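Local coordinates for protein thioesterase (Streptomyces coelicolor, PDB 3QMW) that probably hydrolyses thioester bonds, as an alpha/beta-hydrolase thioesterase of the prodiginine biosynthetic pathway, at residues P30-F36 and T96-F102; G66-L71 and R176-V180; P75-M79 and A183-C188. The contacts are given in a common frame with arbitrary orientation. Where two conformers were deposited one is given. Residue numbers count along the deposited sequence, not the author numbering.

Contact 1. Residues P30-F36 and T96-F102; sequences PLRLVCF and THDYALF
Strands 31-36 and 99-102 run in parallel, their axes 4.8 Å apart at closest approach and crossing at -22°. Before the second strand, His97 takes a p rotamer that sets its ring against the guanidinium of Arg32; the two groups stack with centres 3.6 Å apart and planes at 21°. Arg32 coils back to reach it (chi1 m, chi2 and chi3 p), and its NH2 is also bonded to Pro26 O. Asp98, at positive phi (52/70), presents its O to both Arg32 N (3.2 Å) and Arg32 NE (3.0 Å). Tyr99 CA makes a CA-H...O contact with Arg32 O at 3.2 Å, and its ring goes to helix 106-120. From here the parallel ladder is regular: Ala100 N donates to Arg32 O (3.0 Å), and Ala100 O accepts from Val34 N (3.0 Å). This pair belongs to the parallel alpha/beta-hydrolase sheet, strand 31-36 lying between 99-104 and the outermost strand 57-61; backbone bonds run from Leu31 and Leu33 to that strand (Ala58, Val60) and from Cys35 to Val62 just beyond it. Leu101, paired with Val34 at CA-CA 5.0 Å, shares its face; Leu101 CD2 lies 4.0 Å from Val34 CB and 4.3 Å from Phe36 CE1, on the face packed against helix 106-120. Phe102 N bonds to Val34 O (2.9 Å), and Phe102 O receives Phe36 N (2.8 Å). The Phe102 side chain (chi1 t) joins Ala100, Leu33 and Cys35 on the opposite face: Phe102 CB is 4.4 Å from Leu33 CD1, the ring edge receives Cys35 CB, and the ring of Trp49 meets it with planes at about 60°.

Contact 2. Residues G66-L71 and R176-V180; sequences GRGLRL and RRLPV
Val180, Leu71 and Arg177 account for much of this contact, which no hydrogen bond crosses. The loop after strand 57-61 packs here on the start of helix 178-189, the closest CA pair being Gly66 and Val180 at 6.1 Å. Val180 (chi1 t), in the first turn of that helix, points at the loop: its CG2 lies 2.9 Å from Gly66 O, and beside it Arg67 is held by Gly41 O and by a salt bridge to Asp184. Leu71 (chi1 t, chi2 p) reaches two arginines, with CD2 3.2 Å from Arg176 NH2, over a face of that guanidinium, and CD1 3.5 Å from Arg177 NH1, at the edge of the other. Arg177, at the N-cap position, stretches from an m rotamer to the loop, laying a face of its guanidinium over Arg67 CB (NH1-CB 3.7 Å). Gly66 (113/15) and Arg67 (-163/166) are fixed by Gly66 N to Arg70 O (2.7 Å) and Arg70 N to Arg67 O (2.8 Å), both facing Arg70 as in a G1 beta bulge.

Contact 3. Residues P75-M79 and A183-C188; sequences PYDTM and ADLRAC
A salt bridge joins Asp77 to Arg186, with OD2 2.6 Å from NE; the associated hydrogen bond is weak, bent to 120° at the hydrogen. Asp77 uses a p rotamer, while Arg186 stretches out from the helix with chi1 to chi3 all t. The CA-to-CB bond of Asp184 is directed away from 75-79, and its carboxylate pairs with Gly40 N and, in a salt bridge, with Arg67. Between the backbones the approach is close: Asp77 CA makes a nearly straight CA-H...O contact with Ala183 O (3.4 Å, 166° at the hydrogen), and the CA atoms of Asp77 and Ala183 are 4.5 Å apart, those of Thr78 and Ala187 4.6 Å. Pro75 and Tyr76 are extended, Asp77 turns (-115/8), and Thr78 stands at the N-cap position of helix 79-91 without a side-chain capping bond. The contact thus sets the end of the loop after strand 57-61 against helix 178-189, part of the excursion between strands 129-132 and 203-208 in which alpha/beta hydrolases commonly carry a lid. Ala183 and Ala187, one helical turn apart, offer small side chains to the loop. Pro75 CG rests 3.7 Å from Ala183 CB. Met79, folded as t, p, p, brings CE to 3.4 Å from Ala187 CB and 4.4 Å from Cys188 SG, and also touches Leu110 and Glu113 of helix 106-120. The Tyr76 ring heads away, toward Pro65, Leu82 and Ala85.

In the fold
Contact 1 lies in the central parallel sheet, its centre 24 Å from that of contact 2 and 23 Å from that of contact 3, and touches neither. Contacts 2 and 3 are neighbours, centres 13 Å apart; both pair the connection between strand 57-61 and helix 79-91 with helix 178-189 or the residues leading into it. They meet through the salt bridge of Arg67 NH2 with Asp184 OD2 (2.8 Å) and the packing of Val180 CG1 on Pro75 CB (4.2 Å). Along the chain, 66-71 and 75-79 fall between the two strands of contact 1, and their partner segments follow it. Together they join that connection to the insertion between strands 129-132 and 203-208, where relatives commonly carry a lid.

Contact 1. Residues P30-F36 and T96-F102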
loop_
_atom_site.group_PDB
_atom_site.type_symbol
_atom_site.label_atom_id
_atom_site.label_comp_id
_atom_site.label_asym_id
_atom_site.label_seq_id
_atom_site.Cartn_x
_atom_site.Cartn_y
_atom_site.Cartn_z
ATOM N N PRO D 30 -9.879 8.366 -12.627
ATOM C CA PRO D 30 -8.762 8.169 -13.555
ATOM C C PRO D 30 -8.626 6.723 -13.983
ATOM O O PRO D 30 -8.502 6.441 -15.173
ATOM C CB PRO D 30 -7.536 8.591 -12.737
ATOM C CG PRO D 30 -8.061 9.525 -11.723
ATOM C CD PRO D 30 -9.459 9.092 -11.414
ATOM N N LEU D 31 -8.657 5.828 -12.997
ATOM C CA LEU D 31 -8.634 4.390 -13.211
ATOM C C LEU D 31 -9.823 3.771 -12.466
ATOM O O LEU D 31 -10.349 4.367 -11.516
ATOM C CB LEU D 31 -7.324 3.825 -12.672
ATOM C CG LEU D 31 -7.011 2.332 -12.836
ATOM C CD1 LEU D 31 -7.008 1.916 -14.300
ATOM C CD2 LEU D 31 -5.662 2.019 -12.195
ATOM N N ARG D 32 -10.256 2.595 -12.921
ATOM C CA ARG D 32 -11.276 1.796 -12.229
ATOM C C ARG D 32 -10.700 0.403 -12.013
ATOM O O ARG D 32 -10.132 -0.165 -12.939
ATOM C CB ARG D 32 -12.569 1.711 -13.052
ATOM C CG ARG D 32 -13.392 3.014 -13.098
ATOM C CD ARG D 32 -12.813 4.080 -14.072
ATOM N NE ARG D 32 -12.765 3.574 -15.435
ATOM C CZ ARG D 32 -13.829 3.443 -16.223
ATOM N NH1 ARG D 32 -13.678 2.958 -17.441
ATOM N NH2 ARG D 32 -15.049 3.797 -15.815
ATOM N N LEU D 33 -10.822 -0.140 -10.803
ATOM C CA LEU D 33 -10.333 -1.495 -10.532
ATOM C C LEU D 33 -11.495 -2.455 -10.312
ATOM O O LEU D 33 -12.210 -2.369 -9.304
ATOM C CB LEU D 33 -9.395 -1.525 -9.327
ATOM C CG LEU D 33 -8.740 -2.878 -9.044
ATOM C CD1 LEU D 33 -7.747 -3.232 -10.128
ATOM C CD2 LEU D 33 -8.063 -2.854 -7.686
ATOM N N VAL D 34 -11.647 -3.377 -11.267
ATOM C CA VAL D 34 -12.764 -4.303 -11.331
ATOM C C VAL D 34 -12.367 -5.606 -10.641
ATOM O O VAL D 34 -11.514 -6.355 -11.124
ATOM C CB VAL D 34 -13.168 -4.547 -12.805
ATOM C CG1 VAL D 34 -14.326 -5.512 -12.908
ATOM C CG2 VAL D 34 -13.517 -3.213 -13.481
ATOM N N CYS D 35 -13.016 -5.871 -9.510
ATOM C CA CYS D 35 -12.576 -6.897 -8.587
ATOM C C CYS D 35 -13.527 -8.091 -8.535
ATOM O O CYS D 35 -14.724 -7.923 -8.331
ATOM C CB CYS D 35 -12.447 -6.280 -7.196
ATOM S SG CYS D 35 -11.448 -4.757 -7.097
ATOM N N PHE D 36 -12.975 -9.296 -8.690
ATOM C CA PHE D 36 -13.751 -10.530 -8.722
ATOM C C PHE D 36 -13.495 -11.391 -7.501
ATOM O O PHE D 36 -12.336 -11.670 -7.177
ATOM C CB PHE D 36 -13.415 -11.317 -9.975
ATOM C CG PHE D 36 -13.857 -10.639 -11.225
ATOM C CD1 PHE D 36 -12.930 -10.136 -12.124
ATOM C CD2 PHE D 36 -15.217 -10.467 -11.485
ATOM C CE1 PHE D 36 -13.343 -9.487 -13.279
ATOM C CE2 PHE D 36 -15.647 -9.824 -12.647
ATOM C CZ PHE D 36 -14.710 -9.331 -13.548
ATOM N N THR D 96 -15.177 -0.212 -19.445
ATOM C CA THR D 96 -14.113 -0.859 -20.202
ATOM C C THR D 96 -13.234 0.186 -20.914
ATOM O O THR D 96 -13.122 0.201 -22.141
ATOM C CB THR D 96 -14.718 -1.849 -21.197
ATOM O OG1 THR D 96 -15.693 -1.174 -21.993
ATOM C CG2 THR D 96 -15.405 -2.997 -20.451
ATOM N N HIS D 97 -12.623 1.060 -20.114
ATOM C CA HIS D 97 -11.704 2.097 -20.585
ATOM C C HIS D 97 -10.966 2.625 -19.369
ATOM O O HIS D 97 -11.605 2.989 -18.385
ATOM C CB HIS D 97 -12.462 3.249 -21.271
ATOM C CG HIS D 97 -13.270 4.107 -20.334
ATOM N ND1 HIS D 97 -12.695 4.923 -19.383
ATOM C CD2 HIS D 97 -14.608 4.293 -20.222
ATOM C CE1 HIS D 97 -13.641 5.556 -18.714
ATOM N NE2 HIS D 97 -14.813 5.187 -19.200
ATOM N N ASP D 98 -9.639 2.677 -19.413
ATOM C CA ASP D 98 -8.864 3.113 -18.237
ATOM C C ASP D 98 -9.318 2.299 -17.010
ATOM O O ASP D 98 -9.978 2.809 -16.084
ATOM C CB ASP D 98 -9.008 4.632 -17.985
ATOM C CG ASP D 98 -8.443 5.489 -19.129
ATOM O OD1 ASP D 98 -7.511 5.032 -19.838
ATOM O OD2 ASP D 98 -8.934 6.631 -19.307
ATOM N N TYR D 99 -8.966 1.020 -17.044
ATOM C CA TYR D 99 -9.427 0.064 -16.061
ATOM C C TYR D 99 -8.455 -1.101 -15.980
ATOM O O TYR D 99 -7.604 -1.276 -16.855
ATOM C CB TYR D 99 -10.822 -0.440 -16.438
ATOM C CG TYR D 99 -10.829 -1.424 -17.590
ATOM C CD1 TYR D 99 -10.506 -1.019 -18.884
ATOM C CD2 TYR D 99 -11.169 -2.761 -17.389
ATOM C CE1 TYR D 99 -10.509 -1.915 -19.948
ATOM C CE2 TYR D 99 -11.179 -3.671 -18.449
ATOM C CZ TYR D 99 -10.847 -3.244 -19.729
ATOM O OH TYR D 99 -10.854 -4.151 -20.776
ATOM N N ALA D 100 -8.576 -1.882 -14.912
ATOM C CA ALA D 100 -7.810 -3.119 -14.764
ATOM C C ALA D 100 -8.635 -4.186 -14.045
ATOM O O ALA D 100 -9.753 -3.926 -13.593
ATOM C CB ALA D 100 -6.512 -2.863 -14.024
ATOM N N LEU D 101 -8.068 -5.380 -13.932
ATOM C CA LEU D 101 -8.789 -6.519 -13.400
ATOM C C LEU D 101 -8.016 -7.120 -12.250
ATOM O O LEU D 101 -6.823 -7.415 -12.391
ATOM C CB LEU D 101 -9.011 -7.584 -14.495
ATOM C CG LEU D 101 -9.661 -7.085 -15.798
ATOM C CD1 LEU D 101 -9.601 -8.138 -16.886
ATOM C CD2 LEU D 101 -11.108 -6.584 -15.545
ATOM N N PHE D 102 -8.713 -7.276 -11.118
ATOM C CA PHE D 102 -8.279 -8.130 -10.018
ATOM C C PHE D 102 -9.227 -9.316 -9.809
ATOM O O PHE D 102 -10.449 -9.146 -9.783
ATOM C CB PHE D 102 -8.206 -7.382 -8.685
ATOM C CG PHE D 102 -7.926 -8.302 -7.543
ATOM C CD1 PHE D 102 -6.633 -8.715 -7.279
ATOM C CD2 PHE D 102 -8.959 -8.862 -6.817
ATOM C CE1 PHE D 102 -6.373 -9.628 -6.264
ATOM C CE2 PHE D 102 -8.697 -9.777 -5.806
ATOM C CZ PHE D 102 -7.409 -10.152 -5.528
#

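Contact 2. Residues G66-L71 and R176-V180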
loop_
_atom_site.group_PDB
_atom_site.type_symbol
_atom_site.label_atom_id
_atom_site.label_comp_id
_atom_site.label_asym_id
_atom_site.label_seq_id
_atom_site.Cartn_x
_atom_site.Cartn_y
_atom_site.Cartn_z
ATOM N N GLY D 66 -26.923 -14.473 -7.436
ATOM C CA GLY D 66 -27.102 -15.570 -6.481
ATOM C C GLY D 66 -26.654 -15.235 -5.069
ATOM O O GLY D 66 -26.500 -16.130 -4.238
ATOM N N ARG D 67 -26.447 -13.950 -4.781
ATOM C CA ARG D 67 -25.911 -13.536 -3.492
ATOM C C ARG D 67 -26.178 -12.074 -3.279
ATOM O O ARG D 67 -26.504 -11.366 -4.219
ATOM C CB ARG D 67 -24.403 -13.794 -3.439
ATOM C CG ARG D 67 -23.583 -12.899 -4.364
ATOM C CD ARG D 67 -22.336 -13.612 -4.819
ATOM N NE ARG D 67 -22.610 -14.604 -5.861
ATOM C CZ ARG D 67 -21.762 -15.560 -6.239
ATOM N NH1 ARG D 67 -22.121 -16.413 -7.199
ATOM N NH2 ARG D 67 -20.566 -15.686 -5.656
ATOM N N GLY D 68 -26.014 -11.622 -2.043
ATOM C CA GLY D 68 -26.347 -10.248 -1.677
ATOM C C GLY D 68 -27.787 -9.929 -2.040
ATOM O O GLY D 68 -28.692 -10.724 -1.772
ATOM N N LEU D 69 -27.992 -8.786 -2.690
ATOM C CA LEU D 69 -29.320 -8.368 -3.112
ATOM C C LEU D 69 -29.753 -9.094 -4.391
ATOM O O LEU D 69 -30.744 -8.725 -5.024
ATOM C CB LEU D 69 -29.342 -6.850 -3.333
ATOM C CG LEU D 69 -29.038 -5.980 -2.110
ATOM C CD1 LEU D 69 -28.957 -4.512 -2.527
ATOM C CD2 LEU D 69 -30.084 -6.183 -1.024
ATOM N N ARG D 70 -28.997 -10.117 -4.771
ATOM C CA ARG D 70 -29.276 -10.905 -5.955
ATOM C C ARG D 70 -29.416 -12.351 -5.543
ATOM O O ARG D 70 -29.048 -13.264 -6.282
ATOM C CB ARG D 70 -28.134 -10.773 -6.958
ATOM C CG ARG D 70 -27.671 -9.356 -7.187
ATOM C CD ARG D 70 -26.612 -9.333 -8.250
ATOM N NE ARG D 70 -27.151 -9.757 -9.532
ATOM C CZ ARG D 70 -26.437 -9.906 -10.639
ATOM N NH1 ARG D 70 -27.032 -10.305 -11.751
ATOM N NH2 ARG D 70 -25.134 -9.662 -10.642
ATOM N N LEU D 71 -29.954 -12.547 -4.352
ATOM C CA LEU D 71 -30.174 -13.876 -3.813
ATOM C C LEU D 71 -31.240 -14.648 -4.611
ATOM O O LEU D 71 -31.165 -15.871 -4.743
ATOM C CB LEU D 71 -30.592 -13.747 -2.349
ATOM C CG LEU D 71 -30.497 -14.985 -1.467
ATOM C CD1 LEU D 71 -29.062 -15.487 -1.370
ATOM C CD2 LEU D 71 -31.048 -14.635 -0.092
ATOM N N ARG D 176 -26.073 -20.899 4.137
ATOM C CA ARG D 176 -26.897 -20.174 3.173
ATOM C C ARG D 176 -26.294 -20.057 1.768
ATOM O O ARG D 176 -27.035 -20.047 0.776
ATOM C CB ARG D 176 -27.236 -18.767 3.673
ATOM C CG ARG D 176 -27.552 -17.798 2.521
ATOM C CD ARG D 176 -28.096 -16.475 2.968
ATOM N NE ARG D 176 -29.557 -16.469 2.948
ATOM C CZ ARG D 176 -30.305 -15.366 2.968
ATOM N NH1 ARG D 176 -29.739 -14.158 3.006
ATOM N NH2 ARG D 176 -31.633 -15.466 2.944
ATOM N N ARG D 177 -24.972 -19.950 1.677
ATOM C CA ARG D 177 -24.332 -19.688 0.390
ATOM C C ARG D 177 -23.746 -20.939 -0.274
ATOM O O ARG D 177 -22.987 -20.821 -1.234
ATOM C CB ARG D 177 -23.267 -18.588 0.540
ATOM C CG ARG D 177 -23.839 -17.274 1.079
ATOM C CD ARG D 177 -23.146 -16.039 0.514
ATOM N NE ARG D 177 -23.899 -14.813 0.796
ATOM C CZ ARG D 177 -25.126 -14.574 0.349
ATOM N NH1 ARG D 177 -25.753 -15.480 -0.383
ATOM N NH2 ARG D 177 -25.732 -13.440 0.645
ATOM N N LEU D 178 -24.112 -22.125 0.223
ATOM C CA LEU D 178 -23.657 -23.409 -0.374
ATOM C C LEU D 178 -24.048 -23.649 -1.843
ATOM O O LEU D 178 -23.212 -24.091 -2.632
ATOM C CB LEU D 178 -24.115 -24.603 0.466
ATOM C CG LEU D 178 -23.062 -25.147 1.416
ATOM C CD1 LEU D 178 -23.696 -26.097 2.401
ATOM C CD2 LEU D 178 -21.971 -25.832 0.621
ATOM N N PRO D 179 -25.317 -23.395 -2.209
ATOM C CA PRO D 179 -25.657 -23.394 -3.622
ATOM C C PRO D 179 -24.698 -22.572 -4.471
ATOM O O PRO D 179 -24.202 -23.047 -5.492
ATOM C CB PRO D 179 -27.060 -22.765 -3.647
ATOM C CG PRO D 179 -27.594 -22.908 -2.262
ATOM C CD PRO D 179 -26.526 -23.493 -1.381
ATOM N N VAL D 180 -24.432 -21.349 -4.027
ATOM C CA VAL D 180 -23.691 -20.374 -4.820
ATOM C C VAL D 180 -22.225 -20.745 -4.858
ATOM O O VAL D 180 -21.569 -20.549 -5.873
ATOM C CB VAL D 180 -23.866 -18.981 -4.264
ATOM C CG1 VAL D 180 -23.471 -17.971 -5.290
ATOM C CG2 VAL D 180 -25.322 -18.771 -3.876
#

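Contact 3. Residues P75-M79 and A183-C188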
loop_
_atom_site.group_PDB
_atom_site.type_symbol
_atom_site.label_atom_id
_atom_site.label_comp_id
_atom_site.label_asym_id
_atom_site.label_seq_id
_atom_site.Cartn_x
_atom_site.Cartn_y
_atom_site.Cartn_z
ATOM N N PRO D 75 -27.529 -18.566 -9.867
ATOM C CA PRO D 75 -26.098 -18.485 -10.137
ATOM C C PRO D 75 -25.672 -19.322 -11.348
ATOM O O PRO D 75 -26.189 -20.425 -11.563
ATOM C CB PRO D 75 -25.471 -19.059 -8.867
ATOM C CG PRO D 75 -26.465 -20.036 -8.379
ATOM C CD PRO D 75 -27.815 -19.443 -8.718
ATOM N N TYR D 76 -24.726 -18.802 -12.121
ATOM C CA TYR D 76 -24.171 -19.543 -13.234
ATOM C C TYR D 76 -23.251 -20.646 -12.707
ATOM O O TYR D 76 -22.572 -20.465 -11.685
ATOM C CB TYR D 76 -23.373 -18.616 -14.150
ATOM C CG TYR D 76 -24.175 -17.546 -14.856
ATOM C CD1 TYR D 76 -24.574 -17.706 -16.180
ATOM C CD2 TYR D 76 -24.506 -16.360 -14.216
ATOM C CE1 TYR D 76 -25.291 -16.718 -16.839
ATOM C CE2 TYR D 76 -25.221 -15.362 -14.872
ATOM C CZ TYR D 76 -25.612 -15.549 -16.177
ATOM O OH TYR D 76 -26.321 -14.558 -16.813
ATOM N N ASP D 77 -23.248 -21.785 -13.407
ATOM C CA ASP D 77 -22.270 -22.863 -13.182
ATOM C C ASP D 77 -21.343 -23.081 -14.392
ATOM O O ASP D 77 -20.554 -24.022 -14.402
ATOM C CB ASP D 77 -22.971 -24.172 -12.784
ATOM C CG ASP D 77 -23.773 -24.796 -13.925
ATOM O OD1 ASP D 77 -24.955 -24.419 -14.111
ATOM O OD2 ASP D 77 -23.227 -25.682 -14.624
ATOM N N THR D 78 -21.423 -22.195 -15.390
ATOM C CA THR D 78 -20.619 -22.298 -16.612
ATOM C C THR D 78 -19.844 -20.994 -16.839
ATOM O O THR D 78 -20.416 -19.892 -16.783
ATOM C CB THR D 78 -21.503 -22.620 -17.855
ATOM O OG1 THR D 78 -22.312 -23.773 -17.589
ATOM C CG2 THR D 78 -20.642 -22.894 -19.094
ATOM N N MET D 79 -18.545 -21.125 -17.119
ATOM C CA MET D 79 -17.628 -19.985 -17.066
ATOM C C MET D 79 -17.832 -18.930 -18.162
ATOM O O MET D 79 -17.800 -17.736 -17.860
ATOM C CB MET D 79 -16.173 -20.471 -17.067
ATOM C CG MET D 79 -15.125 -19.370 -16.829
ATOM S SD MET D 79 -15.275 -18.452 -15.271
ATOM C CE MET D 79 -15.005 -19.764 -14.080
ATOM N N ALA D 183 -22.164 -23.624 -7.366
ATOM C CA ALA D 183 -22.277 -23.060 -8.706
ATOM C C ALA D 183 -21.006 -22.292 -9.103
ATOM O O ALA D 183 -20.612 -22.296 -10.273
ATOM C CB ALA D 183 -23.502 -22.172 -8.808
ATOM N N ASP D 184 -20.360 -21.639 -8.136
ATOM C CA ASP D 184 -19.060 -21.000 -8.386
ATOM C C ASP D 184 -17.970 -22.036 -8.682
ATOM O O ASP D 184 -17.204 -21.877 -9.627
ATOM C CB ASP D 184 -18.615 -20.137 -7.191
ATOM C CG ASP D 184 -19.324 -18.784 -7.119
ATOM O OD1 ASP D 184 -20.046 -18.395 -8.065
ATOM O OD2 ASP D 184 -19.150 -18.097 -6.087
ATOM N N LEU D 185 -17.891 -23.083 -7.865
ATOM C CA LEU D 185 -16.845 -24.097 -8.032
ATOM C C LEU D 185 -16.995 -24.923 -9.316
ATOM O O LEU D 185 -16.021 -25.471 -9.830
ATOM C CB LEU D 185 -16.784 -25.047 -6.829
ATOM C CG LEU D 185 -15.843 -24.731 -5.664
ATOM C CD1 LEU D 185 -15.942 -25.848 -4.648
ATOM C CD2 LEU D 185 -14.395 -24.577 -6.117
ATOM N N ARG D 186 -18.215 -25.025 -9.821
ATOM C CA ARG D 186 -18.477 -25.833 -11.002
ATOM C C ARG D 186 -17.924 -25.167 -12.255
ATOM O O ARG D 186 -17.451 -25.840 -13.165
ATOM C CB ARG D 186 -19.979 -26.088 -11.161
ATOM C CG ARG D 186 -20.326 -26.715 -12.497
ATOM C CD ARG D 186 -21.552 -27.587 -12.450
ATOM N NE ARG D 186 -22.039 -27.811 -13.806
ATOM C CZ ARG D 186 -22.639 -28.914 -14.232
ATOM N NH1 ARG D 186 -23.038 -28.983 -15.500
ATOM N NH2 ARG D 186 -22.836 -29.946 -13.410
ATOM N N ALA D 187 -17.980 -23.842 -12.304
ATOM C CA ALA D 187 -17.381 -23.124 -13.413
ATOM C C ALA D 187 -15.853 -23.265 -13.427
ATOM O O ALA D 187 -15.231 -22.953 -14.427
ATOM C CB ALA D 187 -17.774 -21.677 -13.370
ATOM N N CYS D 188 -15.259 -23.737 -12.330
ATOM C CA CYS D 188 -13.800 -23.877 -12.222
ATOM C C CYS D 188 -13.291 -25.281 -12.508
ATOM O O CYS D 188 -12.093 -25.477 -12.714
ATOM C CB CYS D 188 -13.330 -23.489 -10.816
ATOM S SG CYS D 188 -13.536 -21.752 -10.414
#